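Local coordinates for protein PP1b (Porcine reproductive and respiratory syndrome virus, PDB 6JDR) that probably unwinds RNA and DNA duplexes with 5' to 3' polarity, powered by ATP hydrolysis, as the helicase part of an arterivirus replicase polyprotein, at residues A[64-67]-A[68-71]; A[30-33]-A[34-37]; A[259-263]-A[264-268]; A[229-232]-A[233-236]. The protein carries 1 engineered substitution. All coordinates share one frame; numbering follows the deposited sequence.

In the fold
Contact 2 is a zinc site in the N-terminal zinc-binding domain, buried although it lies about 34 Å (between centres) from the middle of the chain. Contacts 3 and 4 belong to the superfamily 1 helicase core and sit much nearer that middle. Contact 1, the end of helix 63-67, joins the two regions. It touches the zinc histidines of contact 2 on one side and helix 232-239 of contact 4 on another. Contacts 3 and 4 meet through His232 and Leu236. The chemistry follows the place: metal bonds in contact 2, paired carboxylates on the surface in contact 1, a histidine hydrogen-bonded to two aspartates in contact 3 and a helix cap in contact 4.

Contact 1. Residues A[64-67]-A[68-71]; sequences LDEV and LEQV
The C-terminal turn of helix 63-67 carries this contact. Leu68 N donates to Leu64 O at 2.9 Å, an i to i+4 bond. The next two bonds span only three residues, which marks a tighter turn. Glu69 N reaches Glu66 O at 3.2 Å, and Gln70 N reaches Val67 O at 3.3 Å.

On the buried side, Leu64 CG meets the CD1 branch of Leu68 at 4.0 Å. Leu68 also packs on His32 and His34, both zinc ligands, while Val67 leans on helix 232-239.

The solvent side is acidic. Glu66 and Glu69 lie alongside, pointing the same way, with Glu66 OE1 3.3 Å from Glu69 OE1. Glu66 bends at chi2 (-60°), whereas Glu69 runs extended (chi2 166°), and the two carboxylates end close together. Their planes are 81° apart.

Both glutamates bind calcium in a structure of this protein, but no calcium is bound to them here. Two carboxylates this close should repel unless a cation or a proton is shared. The pairing is consistent with the calcium site seen in another structure, where a cation would offset the repulsion.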
# COMPACT_ATOMS: atom_id res chain seq x y z
N LEU A 64 -8.81 -19.58 -6.32
CA LEU A 64 -9.33 -19.94 -4.99
C LEU A 64 -9.10 -21.41 -4.69
O LEU A 64 -8.77 -21.77 -3.56
CB LEU A 64 -10.82 -19.64 -4.90
CG LEU A 64 -11.51 -19.97 -3.58
CD1 LEU A 64 -10.94 -19.13 -2.44
CD2 LEU A 64 -13.01 -19.75 -3.69
N ASP A 65 -9.29 -22.25 -5.69
CA ASP A 65 -9.19 -23.68 -5.52
C ASP A 65 -7.76 -24.10 -5.24
O ASP A 65 -7.51 -25.02 -4.45
CB ASP A 65 -9.75 -24.40 -6.75
CG ASP A 65 -11.19 -24.01 -7.03
OD1 ASP A 65 -12.02 -24.10 -6.10
OD2 ASP A 65 -11.49 -23.60 -8.18
N GLU A 66 -6.81 -23.41 -5.86
CA GLU A 66 -5.40 -23.67 -5.61
C GLU A 66 -5.03 -23.23 -4.20
O GLU A 66 -4.36 -23.96 -3.47
CB GLU A 66 -4.53 -22.94 -6.63
CG GLU A 66 -4.71 -23.43 -8.06
CD GLU A 66 -4.37 -24.90 -8.24
OE1 GLU A 66 -3.31 -25.35 -7.74
OE2 GLU A 66 -5.16 -25.60 -8.89
N VAL A 67 -5.50 -22.05 -3.80
CA VAL A 67 -5.31 -21.57 -2.44
C VAL A 67 -5.84 -22.59 -1.42
O VAL A 67 -5.15 -22.92 -0.45
CB VAL A 67 -5.99 -20.20 -2.22
CG1 VAL A 67 -6.03 -19.83 -0.74
CG2 VAL A 67 -5.25 -19.13 -3.01
N LEU A 68 -7.03 -23.11 -1.68
CA LEU A 68 -7.69 -24.01 -0.74
C LEU A 68 -7.00 -25.37 -0.57
O LEU A 68 -7.33 -26.10 0.35
CB LEU A 68 -9.16 -24.22 -1.12
CG LEU A 68 -10.11 -23.04 -0.88
CD1 LEU A 68 -11.49 -23.33 -1.47
CD2 LEU A 68 -10.22 -22.69 0.60
N GLU A 69 -6.06 -25.71 -1.44
CA GLU A 69 -5.28 -26.95 -1.29
C GLU A 69 -4.46 -27.00 0.01
O GLU A 69 -4.12 -28.08 0.48
CB GLU A 69 -4.36 -27.18 -2.50
CG GLU A 69 -5.12 -27.60 -3.75
CD GLU A 69 -4.31 -27.50 -5.03
OE1 GLU A 69 -3.13 -27.11 -4.98
OE2 GLU A 69 -4.87 -27.83 -6.10
N GLN A 70 -4.17 -25.84 0.59
CA GLN A 70 -3.47 -25.77 1.87
C GLN A 70 -4.41 -25.54 3.05
O GLN A 70 -3.94 -25.36 4.17
CB GLN A 70 -2.43 -24.64 1.87
CG GLN A 70 -1.61 -24.54 0.59
CD GLN A 70 -1.10 -25.88 0.10
OE1 GLN A 70 -0.70 -26.73 0.88
NE2 GLN A 70 -1.12 -26.06 -1.22
N VAL A 71 -5.72 -25.53 2.80
CA VAL A 71 -6.70 -25.25 3.84
C VAL A 71 -7.47 -26.54 4.17
O VAL A 71 -8.36 -26.93 3.42
CB VAL A 71 -7.67 -24.13 3.39
CG1 VAL A 71 -8.60 -23.74 4.53
CG2 VAL A 71 -6.90 -22.91 2.91

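Contact 2. Residues A[30-33]-A[34-37]. With ZN (zinc ion), chain B.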
# COMPACT_ATOMS: atom_id res chain seq x y z
N HIS A 30 -19.75 -28.92 -9.01
CA HIS A 30 -18.94 -30.07 -9.41
C HIS A 30 -17.45 -29.74 -9.65
O HIS A 30 -16.72 -30.57 -10.19
CB HIS A 30 -19.55 -30.70 -10.67
CG HIS A 30 -20.77 -31.54 -10.40
ND1 HIS A 30 -21.90 -31.04 -9.80
CD2 HIS A 30 -21.02 -32.85 -10.66
CE1 HIS A 30 -22.80 -32.00 -9.70
NE2 HIS A 30 -22.29 -33.11 -10.22
N PHE A 31 -17.00 -28.55 -9.25
CA PHE A 31 -15.60 -28.16 -9.43
C PHE A 31 -14.98 -27.63 -8.13
O PHE A 31 -14.12 -26.74 -8.16
CB PHE A 31 -15.49 -27.11 -10.55
CG PHE A 31 -15.98 -27.60 -11.88
CD1 PHE A 31 -15.13 -28.28 -12.74
CD2 PHE A 31 -17.29 -27.37 -12.28
CE1 PHE A 31 -15.57 -28.73 -13.98
CE2 PHE A 31 -17.74 -27.81 -13.52
CZ PHE A 31 -16.88 -28.49 -14.37
N HIS A 32 -15.39 -28.20 -7.01
CA HIS A 32 -14.89 -27.81 -5.69
C HIS A 32 -14.44 -29.05 -4.94
O HIS A 32 -15.20 -29.66 -4.19
CB HIS A 32 -15.99 -27.08 -4.92
CG HIS A 32 -15.53 -26.47 -3.64
ND1 HIS A 32 -15.05 -25.18 -3.55
CD2 HIS A 32 -15.48 -26.97 -2.38
CE1 HIS A 32 -14.73 -24.91 -2.30
NE2 HIS A 32 -14.99 -25.98 -1.57
N GLN A 33 -13.18 -29.42 -5.14
CA GLN A 33 -12.64 -30.66 -4.58
C GLN A 33 -12.20 -30.52 -3.13
O GLN A 33 -11.90 -31.51 -2.47
CB GLN A 33 -11.47 -31.15 -5.44
CG GLN A 33 -11.85 -31.39 -6.90
CD GLN A 33 -10.75 -32.03 -7.71
OE1 GLN A 33 -9.57 -31.74 -7.52
NE2 GLN A 33 -11.13 -32.91 -8.63
N HIS A 34 -12.19 -29.28 -2.63
CA HIS A 34 -11.78 -28.98 -1.25
C HIS A 34 -12.63 -29.68 -0.19
O HIS A 34 -12.10 -30.17 0.80
CB HIS A 34 -11.84 -27.46 -1.04
CG HIS A 34 -11.54 -27.02 0.35
ND1 HIS A 34 -12.49 -26.45 1.17
CD2 HIS A 34 -10.40 -27.06 1.07
CE1 HIS A 34 -11.95 -26.16 2.34
NE2 HIS A 34 -10.68 -26.52 2.30
N CYS A 35 -13.94 -29.73 -0.40
CA CYS A 35 -14.85 -30.29 0.59
C CYS A 35 -16.20 -30.63 -0.07
O CYS A 35 -16.45 -30.22 -1.20
CB CYS A 35 -15.04 -29.31 1.75
SG CYS A 35 -15.88 -27.78 1.31
N PRO A 36 -17.06 -31.38 0.64
CA PRO A 36 -18.33 -31.79 0.05
C PRO A 36 -19.26 -30.64 -0.36
O PRO A 36 -19.30 -29.60 0.31
CB PRO A 36 -18.99 -32.61 1.17
CG PRO A 36 -17.86 -33.12 1.98
CD PRO A 36 -16.84 -32.02 1.96
N VAL A 37 -19.97 -30.85 -1.46
CA VAL A 37 -21.04 -29.95 -1.88
C VAL A 37 -22.32 -30.77 -2.00
O VAL A 37 -22.48 -31.54 -2.95
CB VAL A 37 -20.72 -29.28 -3.23
CG1 VAL A 37 -21.80 -28.28 -3.60
CG2 VAL A 37 -19.36 -28.61 -3.16
ZN ZN B . -14.54 -26.14 0.52
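His32 and His34 both turn CG anti to the backbone N (chi1 -172° for His32), and Cys35 places SG between its own N and carbonyl carbon (chi1 66°). These three torsions aim one nitrogen from each ring and the Cys35 sulfur at a single zinc ion. His32 binds through NE2 at 2.1 Å, and His34 binds through ND1 at 2.2 Å. Cys35 SG completes this part of the shell at 2.3 Å from the zinc. Cys20 supplies the fourth ligand.

The two histidines use different nitrogens. They lie side by side, yet their ring planes stand at 89° to each other. Cys35 SG sits at the edge of the His32 ring, 3.5 Å from NE2, as expected for two ligands of one metal. Cys35 O also lies at the edge of that ring, in its plane. The CG2 branch of Val37 touches His32 CB at 4.1 Å.

The nitrogens turned away from the metal are held too. His32 ND1 pairs with Tyr9 OH, and His34 NE2 with Val71 O. These second-shell bonds help hold the rotation of both rings.

Val37 shares a backbone hydrogen bond with Ala45. The site occupies the loop that runs from strand 23-24 to helix 63-67, and Leu68, in the segment 68-71, packs against both histidines.

Contact 3. Residues A[259-263]-A[264-268]; sequences DSHCY and VFDIM. With ZN (zinc ion), chain E.
Polar bonds centre on His261, which holds Asp266 across the turn. His261 NE2 donates to both carboxylate oxygens, Asp266 OD2 at 3.0 Å and Asp266 OD1 at 3.1 Å. The two oxygens are each met on the syn side, a forked bond. The carboxylate plane stands 74° from the ring. At the other end of the ring, His261 ND1 donates to Asp259 OD2 at 2.8 Å, with that oxygen nearly in the ring plane. The imidazole is thus gripped at both nitrogens by acids, which would probably favour a doubly protonated ring. The chi1 of 57° puts the ring between the backbone N and the carbonyl carbon, from where it can span the two aspartates.

The same stretch of chain also binds metal. Ser260 O and Ala228 O both bind a zinc ion, and a zinc-bound water donates to Asp259 OD2. His261 and Asp266 bind a further zinc in a structure of this protein, but not here.

The backbone makes a turn with helical angles but without regular helix bonding, in the loop between strands 245-248 and 270-276 of the helicase core's parallel sheet. Phe265 N donates to Cys262 O, and Asp266 N to Tyr263 O.

Apolar contacts gather round the Tyr263 and Phe265 rings. Val264 CG1 rests over a face of the Tyr263 ring, 3.7 Å from its centroid, a CH-pi contact. Cys262 CB sits over the Phe265 ring at 4.2 Å from the centroid, while Cys262 SG touches Val264 CG2 at 3.6 Å. Cys262 and Tyr263 also pack on helix 232-239, and Val264 on Val141 of helix 134-142.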
# COMPACT_ATOMS: atom_id res chain seq x y z
N ASP A 259 9.97 -19.08 -3.03
CA ASP A 259 9.07 -17.95 -3.22
C ASP A 259 7.62 -18.41 -3.25
O ASP A 259 7.19 -19.07 -4.19
CB ASP A 259 9.42 -17.21 -4.51
CG ASP A 259 8.58 -15.96 -4.71
OD1 ASP A 259 8.59 -15.43 -5.85
OD2 ASP A 259 7.91 -15.51 -3.76
N SER A 260 6.89 -18.06 -2.20
CA SER A 260 5.45 -18.22 -2.16
C SER A 260 4.85 -16.87 -1.80
O SER A 260 5.25 -16.24 -0.83
CB SER A 260 5.05 -19.27 -1.13
OG SER A 260 3.67 -19.18 -0.84
N HIS A 261 3.90 -16.42 -2.61
CA HIS A 261 3.17 -15.20 -2.35
C HIS A 261 1.83 -15.29 -3.05
O HIS A 261 1.69 -16.04 -4.01
CB HIS A 261 3.96 -13.98 -2.83
CG HIS A 261 4.31 -14.03 -4.29
ND1 HIS A 261 5.49 -14.55 -4.75
CD2 HIS A 261 3.63 -13.61 -5.38
CE1 HIS A 261 5.53 -14.46 -6.07
NE2 HIS A 261 4.41 -13.89 -6.48
N CYS A 262 0.85 -14.53 -2.58
CA CYS A 262 -0.49 -14.60 -3.16
C CYS A 262 -0.43 -14.24 -4.65
O CYS A 262 0.21 -13.27 -5.03
CB CYS A 262 -1.46 -13.67 -2.43
SG CYS A 262 -3.20 -14.07 -2.73
N TYR A 263 -1.11 -15.04 -5.47
CA TYR A 263 -1.12 -14.84 -6.93
C TYR A 263 -1.58 -13.43 -7.33
O TYR A 263 -1.15 -12.91 -8.36
CB TYR A 263 -2.03 -15.87 -7.60
CG TYR A 263 -3.50 -15.54 -7.47
CD1 TYR A 263 -4.17 -14.85 -8.47
CD2 TYR A 263 -4.21 -15.89 -6.32
CE1 TYR A 263 -5.52 -14.53 -8.34
CE2 TYR A 263 -5.55 -15.57 -6.18
CZ TYR A 263 -6.20 -14.89 -7.20
OH TYR A 263 -7.53 -14.57 -7.07
N VAL A 264 -2.44 -12.82 -6.52
CA VAL A 264 -2.97 -11.49 -6.83
C VAL A 264 -1.88 -10.44 -7.04
O VAL A 264 -2.07 -9.51 -7.82
CB VAL A 264 -3.97 -10.97 -5.76
CG1 VAL A 264 -5.21 -11.86 -5.70
CG2 VAL A 264 -3.32 -10.85 -4.38
N PHE A 265 -0.73 -10.61 -6.38
CA PHE A 265 0.36 -9.64 -6.49
C PHE A 265 1.02 -9.63 -7.86
O PHE A 265 1.59 -8.61 -8.26
CB PHE A 265 1.43 -9.88 -5.41
CG PHE A 265 0.90 -9.91 -4.01
CD1 PHE A 265 -0.11 -9.04 -3.62
CD2 PHE A 265 1.40 -10.81 -3.09
CE1 PHE A 265 -0.61 -9.07 -2.32
CE2 PHE A 265 0.91 -10.85 -1.80
CZ PHE A 265 -0.09 -9.98 -1.41
N ASP A 266 0.95 -10.75 -8.57
CA ASP A 266 1.49 -10.85 -9.93
C ASP A 266 0.56 -10.24 -10.99
O ASP A 266 0.97 -10.07 -12.13
CB ASP A 266 1.79 -12.30 -10.26
CG ASP A 266 2.82 -12.91 -9.32
OD1 ASP A 266 3.86 -12.26 -9.09
OD2 ASP A 266 2.58 -14.02 -8.80
N ILE A 267 -0.67 -9.93 -10.61
CA ILE A 267 -1.62 -9.28 -11.52
C ILE A 267 -2.07 -7.91 -10.99
O ILE A 267 -2.91 -7.25 -11.60
CB ILE A 267 -2.84 -10.18 -11.81
CG1 ILE A 267 -3.56 -10.59 -10.52
CG2 ILE A 267 -2.40 -11.43 -12.57
CD1 ILE A 267 -4.86 -11.33 -10.75
N MET A 268 -1.50 -7.49 -9.87
CA MET A 268 -1.82 -6.22 -9.25
C MET A 268 -1.01 -5.12 -9.95
O MET A 268 0.08 -5.39 -10.46
CB MET A 268 -1.46 -6.29 -7.76
CG MET A 268 -2.24 -5.37 -6.84
SD MET A 268 -1.91 -5.79 -5.11
CE MET A 268 -3.38 -6.71 -4.65
ZN ZN E . 6.59 -15.76 1.04
O HOH W 1 7.60 -14.61 -0.99

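Contact 4. Residues A[229-232]-A[233-236]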
# COMPACT_ATOMS: atom_id res chain seq x y z
N TYR A 229 4.70 -12.39 2.87
CA TYR A 229 4.64 -13.36 3.95
C TYR A 229 3.22 -13.75 4.34
O TYR A 229 3.03 -14.63 5.17
CB TYR A 229 5.39 -12.80 5.16
CG TYR A 229 6.85 -12.54 4.89
CD1 TYR A 229 7.81 -13.48 5.23
CD2 TYR A 229 7.27 -11.36 4.27
CE1 TYR A 229 9.16 -13.26 4.96
CE2 TYR A 229 8.61 -11.12 4.01
CZ TYR A 229 9.55 -12.08 4.35
OH TYR A 229 10.88 -11.85 4.10
N CYS A 230 2.22 -13.12 3.72
CA CYS A 230 0.84 -13.21 4.22
C CYS A 230 0.11 -14.48 3.83
O CYS A 230 0.44 -15.12 2.84
CB CYS A 230 0.03 -12.00 3.76
SG CYS A 230 0.40 -10.50 4.69
N ASN A 231 -0.90 -14.82 4.62
CA ASN A 231 -1.76 -15.97 4.35
C ASN A 231 -2.63 -15.70 3.14
O ASN A 231 -3.35 -14.70 3.10
CB ASN A 231 -2.64 -16.27 5.58
CG ASN A 231 -3.58 -17.44 5.36
OD1 ASN A 231 -4.56 -17.33 4.61
ND2 ASN A 231 -3.32 -18.55 6.04
N HIS A 232 -2.58 -16.59 2.15
CA HIS A 232 -3.22 -16.35 0.86
C HIS A 232 -4.73 -16.22 0.97
O HIS A 232 -5.31 -15.32 0.37
CB HIS A 232 -2.86 -17.45 -0.14
CG HIS A 232 -1.41 -17.49 -0.52
ND1 HIS A 232 -0.92 -18.31 -1.51
CD2 HIS A 232 -0.35 -16.81 -0.03
CE1 HIS A 232 0.39 -18.14 -1.61
NE2 HIS A 232 0.76 -17.24 -0.72
N LEU A 233 -5.35 -17.10 1.74
CA LEU A 233 -6.80 -17.08 1.92
C LEU A 233 -7.27 -15.82 2.64
O LEU A 233 -8.30 -15.24 2.28
CB LEU A 233 -7.28 -18.33 2.67
CG LEU A 233 -8.80 -18.50 2.79
CD1 LEU A 233 -9.44 -18.70 1.42
CD2 LEU A 233 -9.15 -19.66 3.71
N ASP A 234 -6.53 -15.38 3.66
CA ASP A 234 -6.86 -14.14 4.36
C ASP A 234 -6.78 -12.93 3.43
O ASP A 234 -7.56 -12.00 3.56
CB ASP A 234 -5.94 -13.92 5.56
CG ASP A 234 -6.23 -14.86 6.70
OD1 ASP A 234 -7.37 -15.36 6.80
OD2 ASP A 234 -5.32 -15.11 7.51
N VAL A 235 -5.82 -12.95 2.51
CA VAL A 235 -5.68 -11.86 1.55
C VAL A 235 -6.91 -11.81 0.64
O VAL A 235 -7.42 -10.73 0.34
CB VAL A 235 -4.38 -11.99 0.73
CG1 VAL A 235 -4.38 -11.02 -0.44
CG2 VAL A 235 -3.18 -11.75 1.63
N LEU A 236 -7.37 -12.98 0.21
CA LEU A 236 -8.58 -13.06 -0.61
C LEU A 236 -9.82 -12.60 0.16
O LEU A 236 -10.72 -12.00 -0.43
CB LEU A 236 -8.77 -14.48 -1.14
CG LEU A 236 -7.75 -14.98 -2.16
CD1 LEU A 236 -8.12 -16.38 -2.60
CD2 LEU A 236 -7.68 -14.04 -3.36
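Capping comes first: Asn231 OD1 accepts from Asp234 N at 2.9 Å, with an N-H...O angle of 163°. Asn231 turns CG anti to its own backbone nitrogen (chi1 179°), which swings the amide oxygen over the first turn of the helix. Leu233 N also lies close to it, 3.0 Å from Asn231 OD1. The oxygen sits at the positive end of the helix dipole, which probably strengthens the bond.

Backbone bonds continue the turn. Val235 N donates to Asn231 O, and Leu236 N to His232 O, both at 3.1 Å.

Asn231 is therefore the N-cap of helix 232-239. This helix follows strand 222-224 of the parallel sheet in the superfamily 1 helicase core.

Side-chain packing flanks the cap. Asp234 OD2 comes within 3.5 Å of Asn231 CB, and the amide and carboxylate planes are 33° apart. The carboxylate has its main partner in Arg237, by a salt bridge from OD1. On the sheet side, Cys230 CB meets the CG2 branch of Val235 at 3.9 Å, and both residues lean on Leu224. Next to the cap, His232 packs on Ser260, whose backbone O binds zinc. Leu233 and Leu236 touch Val67 of helix 63-67, and Leu236 also meets Leu64 there.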